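Local coordinates for acyl-coa oxidase (Arabidopsis thaliana, PDB 1W07), which catalyses the FAD-dependent desaturation of long- and medium-chain acyl-CoAs to 2-trans-enoyl-CoAs in the peroxisome, passing electrons to O2 to give H2O2, at residues Leu380-Thr385 against Gly425-Leu430; Cys134-Glu139 against Trp174-Leu179; Glu161-Thr166 against His246-Arg251. The protein carries 1 engineered substitution. One frame throughout, in Å; residues are numbered along the deposited sequence.

Contacts 1 and 2 both touch the same FAD, at different ends. Contact 2 (134-139 with 174-179), in the middle domain, cradles the flavin ring system, while contact 1 (380-385 with 425-430), between two helices of the C-alpha1 region, meets the adenosine end; their centres lie about 20 Å apart and their nearest atoms about 7 Å. The inferred proton acceptor E424 immediately precedes 425-430, and its side chain is about 6 Å from that of Y135 in contact 2. Contact 3 (161-166 with 246-251) belongs to the beta sheet that also contains strand 133-136 of contact 2; centre to centre these two are about 18 Å apart, and contact 3 stays clear of the cofactor.

Contact 1: Leu380-Thr385 against Gly425-Leu430; sequences LKSLTT and GDNVVL. With FAD (flavin-adenine dinucleotide), chain I.
K381, S382 and T385, on one side of helix 370-398, meet G425, N427 and L430 at the start of helix 427-443, and most of the contact is polar. The ammonium of K381 gives hydrogen bonds to N427 OD1 (NZ to OD1, 2.9 Å) and, nearly in line with the carbonyl bond, to G425 O; A420 O and Y423 O also accept from it, so the buried charge is gripped by oxygens. A bend at chi2 (-82°) swings the otherwise extended lysine chain across the asparagine. The other half of that amide, N427 ND2, donates to T385 OG1 at 2.7 Å, and T385 OG1 in turn donates to K381 O within its own helix. Both ends of the amide are thereby engaged, which fixes its flip. S382 OG donates to N427 O (2.8 Å) from above the carbonyl plane.

Apolar contact is slight: L430 CD1 rests against K381 CD at 3.6 Å, and L430 CB lies more loosely by S382 CB.

Facing away from helix 370-398, D426 serves as N-cap: its OD1 accepts from V428 N and V429 N and also from the FAD ribose hydroxyl O2B (2.7 Å), while V429 CG2 packs on the adenine. The arrangement is an N-capped helix start whose capping aspartate doubles as a cofactor ligand, in the FAD site of the acyl-CoA oxidase fold, directly after the inferred catalytic base E424.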
loop_
_atom_site.group_PDB
_atom_site.type_symbol
_atom_site.label_atom_id
_atom_site.label_comp_id
_atom_site.label_asym_id
_atom_site.label_seq_id
_atom_site.Cartn_x
_atom_site.Cartn_y
_atom_site.Cartn_z
ATOM N N LEU B 380 -17.346 10.716 4.212
ATOM C CA LEU B 380 -17.398 9.277 4.443
ATOM C C LEU B 380 -16.761 8.533 3.296
ATOM O O LEU B 380 -16.122 7.515 3.505
ATOM C CB LEU B 380 -18.844 8.812 4.634
ATOM C CG LEU B 380 -19.526 9.245 5.939
ATOM C CD1 LEU B 380 -20.965 8.715 5.988
ATOM C CD2 LEU B 380 -18.698 8.732 7.114
ATOM N N LYS B 381 -16.948 9.040 2.080
ATOM C CA LYS B 381 -16.357 8.418 0.897
ATOM C C LYS B 381 -14.843 8.457 1.080
ATOM O O LYS B 381 -14.155 7.464 0.851
ATOM C CB LYS B 381 -16.777 9.171 -0.381
ATOM C CG LYS B 381 -16.233 8.587 -1.683
ATOM C CD LYS B 381 -14.809 9.044 -1.945
ATOM C CE LYS B 381 -14.283 8.537 -3.274
ATOM N NZ LYS B 381 -12.873 8.957 -3.494
ATOM N N SER B 382 -14.330 9.604 1.518
ATOM C CA SER B 382 -12.892 9.783 1.756
ATOM C C SER B 382 -12.373 8.914 2.891
ATOM O O SER B 382 -11.349 8.240 2.767
ATOM C CB SER B 382 -12.592 11.245 2.108
ATOM O OG SER B 382 -11.209 11.441 2.271
ATOM N N LEU B 383 -13.079 8.956 4.013
ATOM C CA LEU B 383 -12.667 8.196 5.176
ATOM C C LEU B 383 -12.614 6.688 4.941
ATOM O O LEU B 383 -11.591 6.058 5.172
ATOM C CB LEU B 383 -13.594 8.500 6.358
ATOM C CG LEU B 383 -13.086 8.014 7.725
ATOM C CD1 LEU B 383 -12.117 9.045 8.283
ATOM C CD2 LEU B 383 -14.248 7.823 8.688
ATOM N N THR B 384 -13.715 6.114 4.467
ATOM C CA THR B 384 -13.800 4.673 4.231
ATOM C C THR B 384 -12.863 4.142 3.154
ATOM O O THR B 384 -12.275 3.061 3.320
ATOM C CB THR B 384 -15.246 4.234 3.904
ATOM O OG1 THR B 384 -15.681 4.843 2.676
ATOM C CG2 THR B 384 -16.188 4.671 5.021
ATOM N N THR B 385 -12.714 4.877 2.047
ATOM C CA THR B 385 -11.839 4.408 0.975
ATOM C C THR B 385 -10.396 4.415 1.411
ATOM O O THR B 385 -9.652 3.489 1.110
ATOM C CB THR B 385 -11.976 5.248 -0.311
ATOM O OG1 THR B 385 -11.752 6.629 -0.019
ATOM C CG2 THR B 385 -13.350 5.075 -0.902
ATOM N N GLY B 425 -13.504 12.099 -7.142
ATOM C CA GLY B 425 -12.890 13.138 -6.338
ATOM C C GLY B 425 -11.769 12.655 -5.437
ATOM O O GLY B 425 -11.922 11.671 -4.706
ATOM N N ASP B 426 -10.635 13.348 -5.503
ATOM C CA ASP B 426 -9.462 13.039 -4.688
ATOM C C ASP B 426 -9.852 13.106 -3.208
ATOM O O ASP B 426 -10.492 14.060 -2.764
ATOM C CB ASP B 426 -8.347 14.044 -4.991
ATOM C CG ASP B 426 -7.142 13.869 -4.090
ATOM O OD1 ASP B 426 -7.115 14.505 -3.017
ATOM O OD2 ASP B 426 -6.226 13.094 -4.454
ATOM N N ASN B 427 -9.450 12.083 -2.457
ATOM C CA ASN B 427 -9.772 11.977 -1.041
ATOM C C ASN B 427 -9.421 13.179 -0.175
ATOM O O ASN B 427 -10.171 13.515 0.736
ATOM C CB ASN B 427 -9.166 10.695 -0.455
ATOM C CG ASN B 427 -10.053 9.494 -0.697
ATOM O OD1 ASN B 427 -11.146 9.639 -1.253
ATOM N ND2 ASN B 427 -9.612 8.317 -0.281
ATOM N N VAL B 428 -8.297 13.832 -0.457
ATOM C CA VAL B 428 -7.898 14.991 0.319
ATOM C C VAL B 428 -8.748 16.189 -0.085
ATOM O O VAL B 428 -9.167 16.988 0.766
ATOM C CB VAL B 428 -6.412 15.304 0.110
ATOM C CG1 VAL B 428 -6.053 16.627 0.753
ATOM C CG2 VAL B 428 -5.575 14.183 0.700
ATOM N N VAL B 429 -9.008 16.319 -1.382
ATOM C CA VAL B 429 -9.834 17.409 -1.864
ATOM C C VAL B 429 -11.232 17.301 -1.248
ATOM O O VAL B 429 -11.803 18.304 -0.824
ATOM C CB VAL B 429 -9.955 17.379 -3.405
ATOM C CG1 VAL B 429 -10.949 18.429 -3.858
ATOM C CG2 VAL B 429 -8.595 17.636 -4.042
ATOM N N LEU B 430 -11.784 16.089 -1.193
ATOM C CA LEU B 430 -13.119 15.893 -0.626
ATOM C C LEU B 430 -13.204 16.286 0.848
ATOM O O LEU B 430 -14.198 16.868 1.281
ATOM C CB LEU B 430 -13.572 14.431 -0.795
ATOM C CG LEU B 430 -13.910 14.033 -2.229
ATOM C CD1 LEU B 430 -14.108 12.519 -2.352
ATOM C CD2 LEU B 430 -15.158 14.786 -2.656
HETATM P PA FAD I . -5.651 15.823 -8.573
HETATM O O1A FAD I . -6.983 16.321 -8.166
HETATM O O2A FAD I . -4.919 16.570 -9.619
HETATM O O5B FAD I . -4.737 15.697 -7.256
HETATM C C5B FAD I . -3.357 15.336 -7.347
HETATM C C4B FAD I . -2.645 15.651 -6.027
HETATM O O4B FAD I . -2.829 17.054 -5.763
HETATM C C3B FAD I . -3.286 14.896 -4.859
HETATM O O3B FAD I . -2.327 14.723 -3.813
HETATM C C2B FAD I . -4.389 15.859 -4.424
HETATM O O2B FAD I . -4.665 15.697 -3.031
HETATM C C1B FAD I . -3.674 17.201 -4.610
HETATM N N9A FAD I . -4.647 18.303 -4.793
HETATM C C8A FAD I . -5.334 18.572 -5.904
HETATM N N7A FAD I . -6.117 19.632 -5.701
HETATM C C5A FAD I . -5.933 20.041 -4.450
HETATM C C6A FAD I . -6.453 21.083 -3.693
HETATM N N6A FAD I . -7.406 21.875 -4.171
HETATM N N1A FAD I . -5.992 21.250 -2.381
HETATM C C2A FAD I . -5.036 20.372 -1.861
HETATM N N3A FAD I . -4.574 19.386 -2.609
HETATM C C4A FAD I . -4.991 19.199 -3.873
HETATM N N1 FAD I . -13.022 9.897 -14.996
HETATM C C2 FAD I . -14.144 9.942 -15.833
HETATM O O2 FAD I . -14.559 11.021 -16.248
HETATM N N3 FAD I . -14.774 8.742 -16.199
HETATM C C4 FAD I . -14.281 7.516 -15.736
HETATM O O4 FAD I . -14.863 6.473 -16.037
HETATM C C4X FAD I . -13.152 7.481 -14.924
HETATM N N5 FAD I . -12.597 6.259 -14.516
HETATM C C5X FAD I . -11.453 6.211 -13.715
HETATM C C6 FAD I . -10.857 4.990 -13.419
HETATM C C7 FAD I . -9.657 4.948 -12.720
HETATM C C7M FAD I . -9.025 3.588 -12.428
HETATM C C8 FAD I . -9.048 6.139 -12.307
HETATM C C8M FAD I . -7.727 6.122 -11.535
HETATM C C9 FAD I . -9.655 7.355 -12.596
HETATM C C9A FAD I . -10.855 7.406 -13.298
HETATM N N10 FAD I . -11.440 8.628 -13.659
HETATM C C10 FAD I . -12.529 8.664 -14.546
HETATM C "C1'" FAD I . -10.855 9.917 -13.211
HETATM C "C2'" FAD I . -11.223 10.178 -11.747
HETATM O "O2'" FAD I . -12.641 10.108 -11.581
HETATM C "C3'" FAD I . -10.715 11.513 -11.196
HETATM O "O3'" FAD I . -11.226 12.585 -11.992
HETATM C "C4'" FAD I . -9.187 11.602 -11.176
HETATM O "O4'" FAD I . -8.594 10.333 -10.889
HETATM C "C5'" FAD I . -8.761 12.621 -10.120
HETATM O "O5'" FAD I . -7.344 12.599 -9.949
HETATM P P FAD I . -6.438 13.837 -10.419
HETATM O O1P FAD I . -5.400 13.293 -11.321
HETATM O O2P FAD I . -7.322 14.914 -10.918
HETATM O O3P FAD I . -5.766 14.287 -9.031
#

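Contact 2: Cys134-Glu139 against Trp174-Leu179; sequences CYAQTE and WWPGGL. With FAD (flavin-adenine dinucleotide), chain I.
T138 and W174 join the two backbones through a single direct hydrogen bond, W174 N to T138 O (2.9 Å), beyond which the end of strand 133-136 and the loop 175-179 run past each other with P176 lying against A136. The proline ring packs directly on the strand, its CG resting on A136 CA at 3.6 Å and against Y135 O. At the far end the sulphur of C134 lies against CB and CD1 of L179.

Both segments turn backbone groups to the pyrimidine edge of the flavin. Y135 O accepts from FAD N3 (2.8 Å), while Q137 N and T138 N both donate to FAD O2, the latter almost straight at 171°. From the other segment G177 N donates to FAD O4 at 3.1 Å. With CG2 anti to the backbone N, T138 turns OG1 to the cofactor, donating to FAD N1 (2.8 Å) and accepting from the ribityl hydroxyl O3'. Water 1 accepts from Y135 N and lies within hydrogen-bonding distance of both G177 O and FAD O4, adding a bridge between the segments.

W175 lays its indole over the dimethylbenzene part of the isoalloxazine, CE3 3.6 Å from FAD C8, and W174 NE1 lies over the other face of the W175 indole. H402 of the second subunit meets both tryptophan rings. Outside the flavin, Y135 OH donates to Q137 OE1, and the carboxylate of E139 is held by T151, E150 N and K173.

The pyrimidine edge is thus read by complementary donors and acceptors. Donors converging on N1 and O2 would be expected to stabilise negative charge on this part of the reduced flavin, as would suit hydride uptake from the acyl-CoA.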
loop_
_atom_site.group_PDB
_atom_site.type_symbol
_atom_site.label_atom_id
_atom_site.label_comp_id
_atom_site.label_asym_id
_atom_site.label_seq_id
_atom_site.Cartn_x
_atom_site.Cartn_y
_atom_site.Cartn_z
ATOM N N CYS B 134 -20.152 5.383 -22.124
ATOM C CA CYS B 134 -19.180 5.580 -21.060
ATOM C C CYS B 134 -19.328 7.017 -20.563
ATOM O O CYS B 134 -20.039 7.811 -21.176
ATOM C CB CYS B 134 -17.763 5.334 -21.585
ATOM S SG CYS B 134 -17.283 6.307 -23.036
ATOM N N TYR B 135 -18.659 7.334 -19.456
ATOM C CA TYR B 135 -18.711 8.659 -18.835
ATOM C C TYR B 135 -17.397 9.387 -19.121
ATOM O O TYR B 135 -16.407 9.174 -18.424
ATOM C CB TYR B 135 -18.891 8.490 -17.320
ATOM C CG TYR B 135 -19.314 9.730 -16.581
ATOM C CD1 TYR B 135 -20.644 10.146 -16.587
ATOM C CD2 TYR B 135 -18.381 10.503 -15.881
ATOM C CE1 TYR B 135 -21.033 11.297 -15.920
ATOM C CE2 TYR B 135 -18.772 11.657 -15.213
ATOM C CZ TYR B 135 -20.099 12.047 -15.242
ATOM O OH TYR B 135 -20.484 13.209 -14.612
ATOM N N ALA B 136 -17.389 10.254 -20.132
ATOM C CA ALA B 136 -16.171 10.963 -20.505
ATOM C C ALA B 136 -16.090 12.375 -19.940
ATOM O O ALA B 136 -16.458 13.357 -20.593
ATOM C CB ALA B 136 -16.021 10.985 -22.020
ATOM N N GLN B 137 -15.603 12.472 -18.710
ATOM C CA GLN B 137 -15.489 13.774 -18.084
ATOM C C GLN B 137 -14.018 14.163 -17.928
ATOM O O GLN B 137 -13.560 15.139 -18.513
ATOM C CB GLN B 137 -16.208 13.737 -16.728
ATOM C CG GLN B 137 -16.056 14.981 -15.867
ATOM C CD GLN B 137 -16.927 14.927 -14.622
ATOM O OE1 GLN B 137 -18.151 15.013 -14.704
ATOM N NE2 GLN B 137 -16.299 14.758 -13.462
ATOM N N THR B 138 -13.283 13.376 -17.155
ATOM C CA THR B 138 -11.875 13.641 -16.893
ATOM C C THR B 138 -11.006 13.799 -18.142
ATOM O O THR B 138 -11.209 13.131 -19.154
ATOM C CB THR B 138 -11.289 12.532 -15.998
ATOM O OG1 THR B 138 -11.997 12.534 -14.755
ATOM C CG2 THR B 138 -9.808 12.764 -15.739
ATOM N N GLU B 139 -10.030 14.695 -18.045
ATOM C CA GLU B 139 -9.101 14.950 -19.133
ATOM C C GLU B 139 -7.690 14.815 -18.576
ATOM O O GLU B 139 -7.500 14.682 -17.372
ATOM C CB GLU B 139 -9.290 16.372 -19.698
ATOM C CG GLU B 139 -10.754 16.789 -19.849
ATOM C CD GLU B 139 -10.950 18.138 -20.549
ATOM O OE1 GLU B 139 -10.214 19.103 -20.249
ATOM O OE2 GLU B 139 -11.869 18.228 -21.386
ATOM N N TRP B 174 -9.307 11.489 -20.673
ATOM C CA TRP B 174 -8.332 10.509 -20.211
ATOM C C TRP B 174 -8.833 9.854 -18.924
ATOM O O TRP B 174 -9.144 10.552 -17.959
ATOM C CB TRP B 174 -7.006 11.256 -19.973
ATOM C CG TRP B 174 -5.789 10.394 -19.775
ATOM C CD1 TRP B 174 -5.387 9.786 -18.615
ATOM C CD2 TRP B 174 -4.852 10.003 -20.778
ATOM N NE1 TRP B 174 -4.265 9.042 -18.846
ATOM C CE2 TRP B 174 -3.909 9.159 -20.163
ATOM C CE3 TRP B 174 -4.721 10.283 -22.149
ATOM C CZ2 TRP B 174 -2.840 8.585 -20.868
ATOM C CZ3 TRP B 174 -3.667 9.719 -22.850
ATOM C CH2 TRP B 174 -2.734 8.872 -22.205
ATOM N N TRP B 175 -8.910 8.522 -18.960
ATOM C CA TRP B 175 -9.363 7.637 -17.872
ATOM C C TRP B 175 -10.728 6.958 -18.012
ATOM O O TRP B 175 -10.947 5.891 -17.428
ATOM C CB TRP B 175 -9.318 8.339 -16.490
ATOM C CG TRP B 175 -7.957 8.283 -15.862
ATOM C CD1 TRP B 175 -7.108 9.321 -15.640
ATOM C CD2 TRP B 175 -7.233 7.090 -15.516
ATOM N NE1 TRP B 175 -5.887 8.852 -15.189
ATOM C CE2 TRP B 175 -5.939 7.485 -15.108
ATOM C CE3 TRP B 175 -7.554 5.726 -15.523
ATOM C CZ2 TRP B 175 -4.964 6.567 -14.715
ATOM C CZ3 TRP B 175 -6.581 4.806 -15.129
ATOM C CH2 TRP B 175 -5.301 5.235 -14.733
ATOM N N PRO B 176 -11.673 7.548 -18.775
ATOM C CA PRO B 176 -12.988 6.925 -18.907
ATOM C C PRO B 176 -13.024 5.409 -19.143
ATOM O O PRO B 176 -12.522 4.911 -20.151
ATOM C CB PRO B 176 -13.625 7.724 -20.035
ATOM C CG PRO B 176 -13.123 9.126 -19.721
ATOM C CD PRO B 176 -11.639 8.840 -19.495
ATOM N N GLY B 177 -13.615 4.679 -18.199
ATOM C CA GLY B 177 -13.724 3.233 -18.331
ATOM C C GLY B 177 -14.679 2.881 -19.466
ATOM O O GLY B 177 -15.724 3.517 -19.602
ATOM N N GLY B 178 -14.309 1.890 -20.279
ATOM C CA GLY B 178 -15.144 1.450 -21.389
ATOM C C GLY B 178 -15.025 2.295 -22.645
ATOM O O GLY B 178 -15.633 2.006 -23.684
ATOM N N LEU B 179 -14.234 3.355 -22.547
ATOM C CA LEU B 179 -14.014 4.260 -23.663
ATOM C C LEU B 179 -12.933 3.748 -24.603
ATOM O O LEU B 179 -13.014 3.929 -25.815
ATOM C CB LEU B 179 -13.592 5.626 -23.127
ATOM C CG LEU B 179 -13.078 6.675 -24.123
ATOM C CD1 LEU B 179 -14.206 7.094 -25.073
ATOM C CD2 LEU B 179 -12.514 7.869 -23.332
HETATM P PA FAD I . -5.651 15.823 -8.573
HETATM O O1A FAD I . -6.983 16.321 -8.166
HETATM O O2A FAD I . -4.919 16.570 -9.619
HETATM O O5B FAD I . -4.737 15.697 -7.256
HETATM C C5B FAD I . -3.357 15.336 -7.347
HETATM C C4B FAD I . -2.645 15.651 -6.027
HETATM O O4B FAD I . -2.829 17.054 -5.763
HETATM C C3B FAD I . -3.286 14.896 -4.859
HETATM O O3B FAD I . -2.327 14.723 -3.813
HETATM C C2B FAD I . -4.389 15.859 -4.424
HETATM O O2B FAD I . -4.665 15.697 -3.031
HETATM C C1B FAD I . -3.674 17.201 -4.610
HETATM N N9A FAD I . -4.647 18.303 -4.793
HETATM C C8A FAD I . -5.334 18.572 -5.904
HETATM N N7A FAD I . -6.117 19.632 -5.701
HETATM C C5A FAD I . -5.933 20.041 -4.450
HETATM C C6A FAD I . -6.453 21.083 -3.693
HETATM N N6A FAD I . -7.406 21.875 -4.171
HETATM N N1A FAD I . -5.992 21.250 -2.381
HETATM C C2A FAD I . -5.036 20.372 -1.861
HETATM N N3A FAD I . -4.574 19.386 -2.609
HETATM C C4A FAD I . -4.991 19.199 -3.873
HETATM N N1 FAD I . -13.022 9.897 -14.996
HETATM C C2 FAD I . -14.144 9.942 -15.833
HETATM O O2 FAD I . -14.559 11.021 -16.248
HETATM N N3 FAD I . -14.774 8.742 -16.199
HETATM C C4 FAD I . -14.281 7.516 -15.736
HETATM O O4 FAD I . -14.863 6.473 -16.037
HETATM C C4X FAD I . -13.152 7.481 -14.924
HETATM N N5 FAD I . -12.597 6.259 -14.516
HETATM C C5X FAD I . -11.453 6.211 -13.715
HETATM C C6 FAD I . -10.857 4.990 -13.419
HETATM C C7 FAD I . -9.657 4.948 -12.720
HETATM C C7M FAD I . -9.025 3.588 -12.428
HETATM C C8 FAD I . -9.048 6.139 -12.307
HETATM C C8M FAD I . -7.727 6.122 -11.535
HETATM C C9 FAD I . -9.655 7.355 -12.596
HETATM C C9A FAD I . -10.855 7.406 -13.298
HETATM N N10 FAD I . -11.440 8.628 -13.659
HETATM C C10 FAD I . -12.529 8.664 -14.546
HETATM C "C1'" FAD I . -10.855 9.917 -13.211
HETATM C "C2'" FAD I . -11.223 10.178 -11.747
HETATM O "O2'" FAD I . -12.641 10.108 -11.581
HETATM C "C3'" FAD I . -10.715 11.513 -11.196
HETATM O "O3'" FAD I . -11.226 12.585 -11.992
HETATM C "C4'" FAD I . -9.187 11.602 -11.176
HETATM O "O4'" FAD I . -8.594 10.333 -10.889
HETATM C "C5'" FAD I . -8.761 12.621 -10.120
HETATM O "O5'" FAD I . -7.344 12.599 -9.949
HETATM P P FAD I . -6.438 13.837 -10.419
HETATM O O1P FAD I . -5.400 13.293 -11.321
HETATM O O2P FAD I . -7.322 14.914 -10.918
HETATM O O3P FAD I . -5.766 14.287 -9.031
HETATM O O HOH W 1 -16.621 5.822 -18.384
#

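Contact 3: Glu161-Thr166 against His246-Arg251; sequences EFVIHT and HVRIPR
H165 and H246 stack face to face at one end of an antiparallel strand pair, their ring centroids 3.5 Å apart and planes only 7° from parallel. H246 N donates to H165 ND1 (2.8 Å), tilted somewhat from the ring plane, consistent with an ND1 that carries no proton. H246 is turned back over its partner with CG anti to the carbonyl carbon (chi1 -60°), and V163 CG1 lies in the plane of its ring, at the edge.

Further along the same face, V163 CG2 sits over one face of the R248 guanidinium, 3.8 Å from NH1. E161 OE1 reaches that NH1 only in a long, weak salt bridge of 3.5 Å; the stronger partner of R248 is D156, on the adjoining strand.

The face opposite V163 and R248 is apolar: F162 CB meets I249 CG1 at 3.6 Å, and I164 CD1 touches I249 CD1. The F162 ring presents its edge to R251 O, with R251 CG beside CE1.

Backbone bonds set this register. F162 and I249 form a hydrogen-bonded pair (F162 N to I249 O, 2.6 Å), as do I164 and V247, where the return bond is weak; V163 with R248 is the non-hydrogen-bonded pair between them. R251 NE is held by a salt bridge to D160.

Strand 161-165 lies between 247-250 and 152-156 in the mixed middle-domain sheet, with backbone hydrogen bonds joining V163 to T154 and H165 to T152. Strand 197-207 supplies F204, edge-to-face with F162, and V206 against I249, while F244 of strand 240-244 touches I164.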
loop_
_atom_site.group_PDB
_atom_site.type_symbol
_atom_site.label_atom_id
_atom_site.label_comp_id
_atom_site.label_asym_id
_atom_site.label_seq_id
_atom_site.Cartn_x
_atom_site.Cartn_y
_atom_site.Cartn_z
ATOM N N GLU B 161 -26.204 22.468 -34.748
ATOM C CA GLU B 161 -25.330 21.427 -34.216
ATOM C C GLU B 161 -24.354 21.975 -33.180
ATOM O O GLU B 161 -24.074 23.170 -33.138
ATOM C CB GLU B 161 -24.517 20.785 -35.345
ATOM C CG GLU B 161 -25.329 20.136 -36.452
ATOM C CD GLU B 161 -24.447 19.449 -37.477
ATOM O OE1 GLU B 161 -23.653 20.143 -38.149
ATOM O OE2 GLU B 161 -24.540 18.208 -37.611
ATOM N N PHE B 162 -23.840 21.093 -32.336
ATOM C CA PHE B 162 -22.856 21.496 -31.340
ATOM C C PHE B 162 -21.499 21.026 -31.837
ATOM O O PHE B 162 -21.331 19.862 -32.188
ATOM C CB PHE B 162 -23.152 20.861 -29.980
ATOM C CG PHE B 162 -24.008 21.710 -29.090
ATOM C CD1 PHE B 162 -25.304 21.330 -28.765
ATOM C CD2 PHE B 162 -23.507 22.897 -28.573
ATOM C CE1 PHE B 162 -26.088 22.119 -27.933
ATOM C CE2 PHE B 162 -24.274 23.691 -27.747
ATOM C CZ PHE B 162 -25.568 23.305 -27.422
ATOM N N VAL B 163 -20.535 21.937 -31.888
ATOM C CA VAL B 163 -19.196 21.585 -32.338
ATOM C C VAL B 163 -18.330 21.247 -31.126
ATOM O O VAL B 163 -17.917 22.140 -30.385
ATOM C CB VAL B 163 -18.539 22.746 -33.107
ATOM C CG1 VAL B 163 -17.127 22.364 -33.520
ATOM C CG2 VAL B 163 -19.387 23.117 -34.329
ATOM N N ILE B 164 -18.068 19.955 -30.918
ATOM C CA ILE B 164 -17.237 19.495 -29.797
ATOM C C ILE B 164 -15.788 19.511 -30.264
ATOM O O ILE B 164 -15.475 18.949 -31.317
ATOM C CB ILE B 164 -17.599 18.055 -29.391
ATOM C CG1 ILE B 164 -19.123 17.909 -29.275
ATOM C CG2 ILE B 164 -16.904 17.684 -28.076
ATOM C CD1 ILE B 164 -19.775 18.816 -28.215
ATOM N N HIS B 165 -14.903 20.143 -29.491
ATOM C CA HIS B 165 -13.503 20.215 -29.890
ATOM C C HIS B 165 -12.512 20.095 -28.733
ATOM O O HIS B 165 -12.796 20.501 -27.602
ATOM C CB HIS B 165 -13.234 21.525 -30.641
ATOM C CG HIS B 165 -11.897 21.583 -31.312
ATOM N ND1 HIS B 165 -11.517 20.693 -32.293
ATOM C CD2 HIS B 165 -10.851 22.429 -31.147
ATOM C CE1 HIS B 165 -10.298 20.991 -32.710
ATOM N NE2 HIS B 165 -9.868 22.038 -32.028
ATOM N N THR B 166 -11.347 19.531 -29.034
ATOM C CA THR B 166 -10.276 19.363 -28.050
ATOM C C THR B 166 -9.218 20.422 -28.355
ATOM O O THR B 166 -8.339 20.215 -29.199
ATOM C CB THR B 166 -9.651 17.952 -28.151
ATOM O OG1 THR B 166 -10.682 16.961 -27.996
ATOM C CG2 THR B 166 -8.604 17.757 -27.057
ATOM N N HIS B 246 -13.185 19.100 -33.956
ATOM C CA HIS B 246 -14.383 19.805 -34.392
ATOM C C HIS B 246 -15.511 18.841 -34.765
ATOM O O HIS B 246 -16.107 18.946 -35.841
ATOM C CB HIS B 246 -14.046 20.715 -35.578
ATOM C CG HIS B 246 -13.016 21.753 -35.260
ATOM N ND1 HIS B 246 -13.258 22.801 -34.397
ATOM C CD2 HIS B 246 -11.731 21.887 -35.663
ATOM C CE1 HIS B 246 -12.164 23.532 -34.279
ATOM N NE2 HIS B 246 -11.224 23.000 -35.038
ATOM N N VAL B 247 -15.799 17.903 -33.869
ATOM C CA VAL B 247 -16.866 16.936 -34.089
ATOM C C VAL B 247 -18.208 17.649 -33.966
ATOM O O VAL B 247 -18.372 18.535 -33.126
ATOM C CB VAL B 247 -16.800 15.781 -33.052
ATOM C CG1 VAL B 247 -18.053 14.920 -33.140
ATOM C CG2 VAL B 247 -15.570 14.932 -33.309
ATOM N N ARG B 248 -19.163 17.258 -34.802
ATOM C CA ARG B 248 -20.481 17.874 -34.799
ATOM C C ARG B 248 -21.596 16.929 -34.362
ATOM O O ARG B 248 -21.667 15.776 -34.790
ATOM C CB ARG B 248 -20.788 18.441 -36.195
ATOM C CG ARG B 248 -19.983 19.686 -36.573
ATOM C CD ARG B 248 -20.228 20.106 -38.026
ATOM N NE ARG B 248 -19.589 21.384 -38.337
ATOM C CZ ARG B 248 -20.129 22.576 -38.095
ATOM N NH1 ARG B 248 -21.334 22.666 -37.549
ATOM N NH2 ARG B 248 -19.453 23.681 -38.376
ATOM N N ILE B 249 -22.477 17.431 -33.505
ATOM C CA ILE B 249 -23.591 16.628 -33.025
ATOM C C ILE B 249 -24.851 17.481 -33.009
ATOM O O ILE B 249 -24.780 18.701 -32.875
ATOM C CB ILE B 249 -23.357 16.117 -31.587
ATOM C CG1 ILE B 249 -23.213 17.319 -30.645
ATOM C CG2 ILE B 249 -22.127 15.216 -31.540
ATOM C CD1 ILE B 249 -23.302 16.963 -29.175
ATOM N N PRO B 250 -26.023 16.843 -33.149
ATOM C CA PRO B 250 -27.295 17.573 -33.141
ATOM C C PRO B 250 -27.477 18.355 -31.837
ATOM O O PRO B 250 -27.107 17.885 -30.757
ATOM C CB PRO B 250 -28.324 16.458 -33.293
ATOM C CG PRO B 250 -27.604 15.462 -34.153
ATOM C CD PRO B 250 -26.240 15.425 -33.496
ATOM N N ARG B 251 -28.046 19.549 -31.948
ATOM C CA ARG B 251 -28.280 20.393 -30.788
ATOM C C ARG B 251 -29.078 19.653 -29.716
ATOM O O ARG B 251 -28.895 19.886 -28.520
ATOM C CB ARG B 251 -29.039 21.655 -31.214
ATOM C CG ARG B 251 -29.363 22.621 -30.083
ATOM C CD ARG B 251 -30.121 23.849 -30.598
ATOM N NE ARG B 251 -31.430 23.491 -31.146
ATOM C CZ ARG B 251 -32.490 23.164 -30.411
ATOM N NH1 ARG B 251 -32.410 23.162 -29.086
ATOM N NH2 ARG B 251 -33.621 22.806 -31.000
#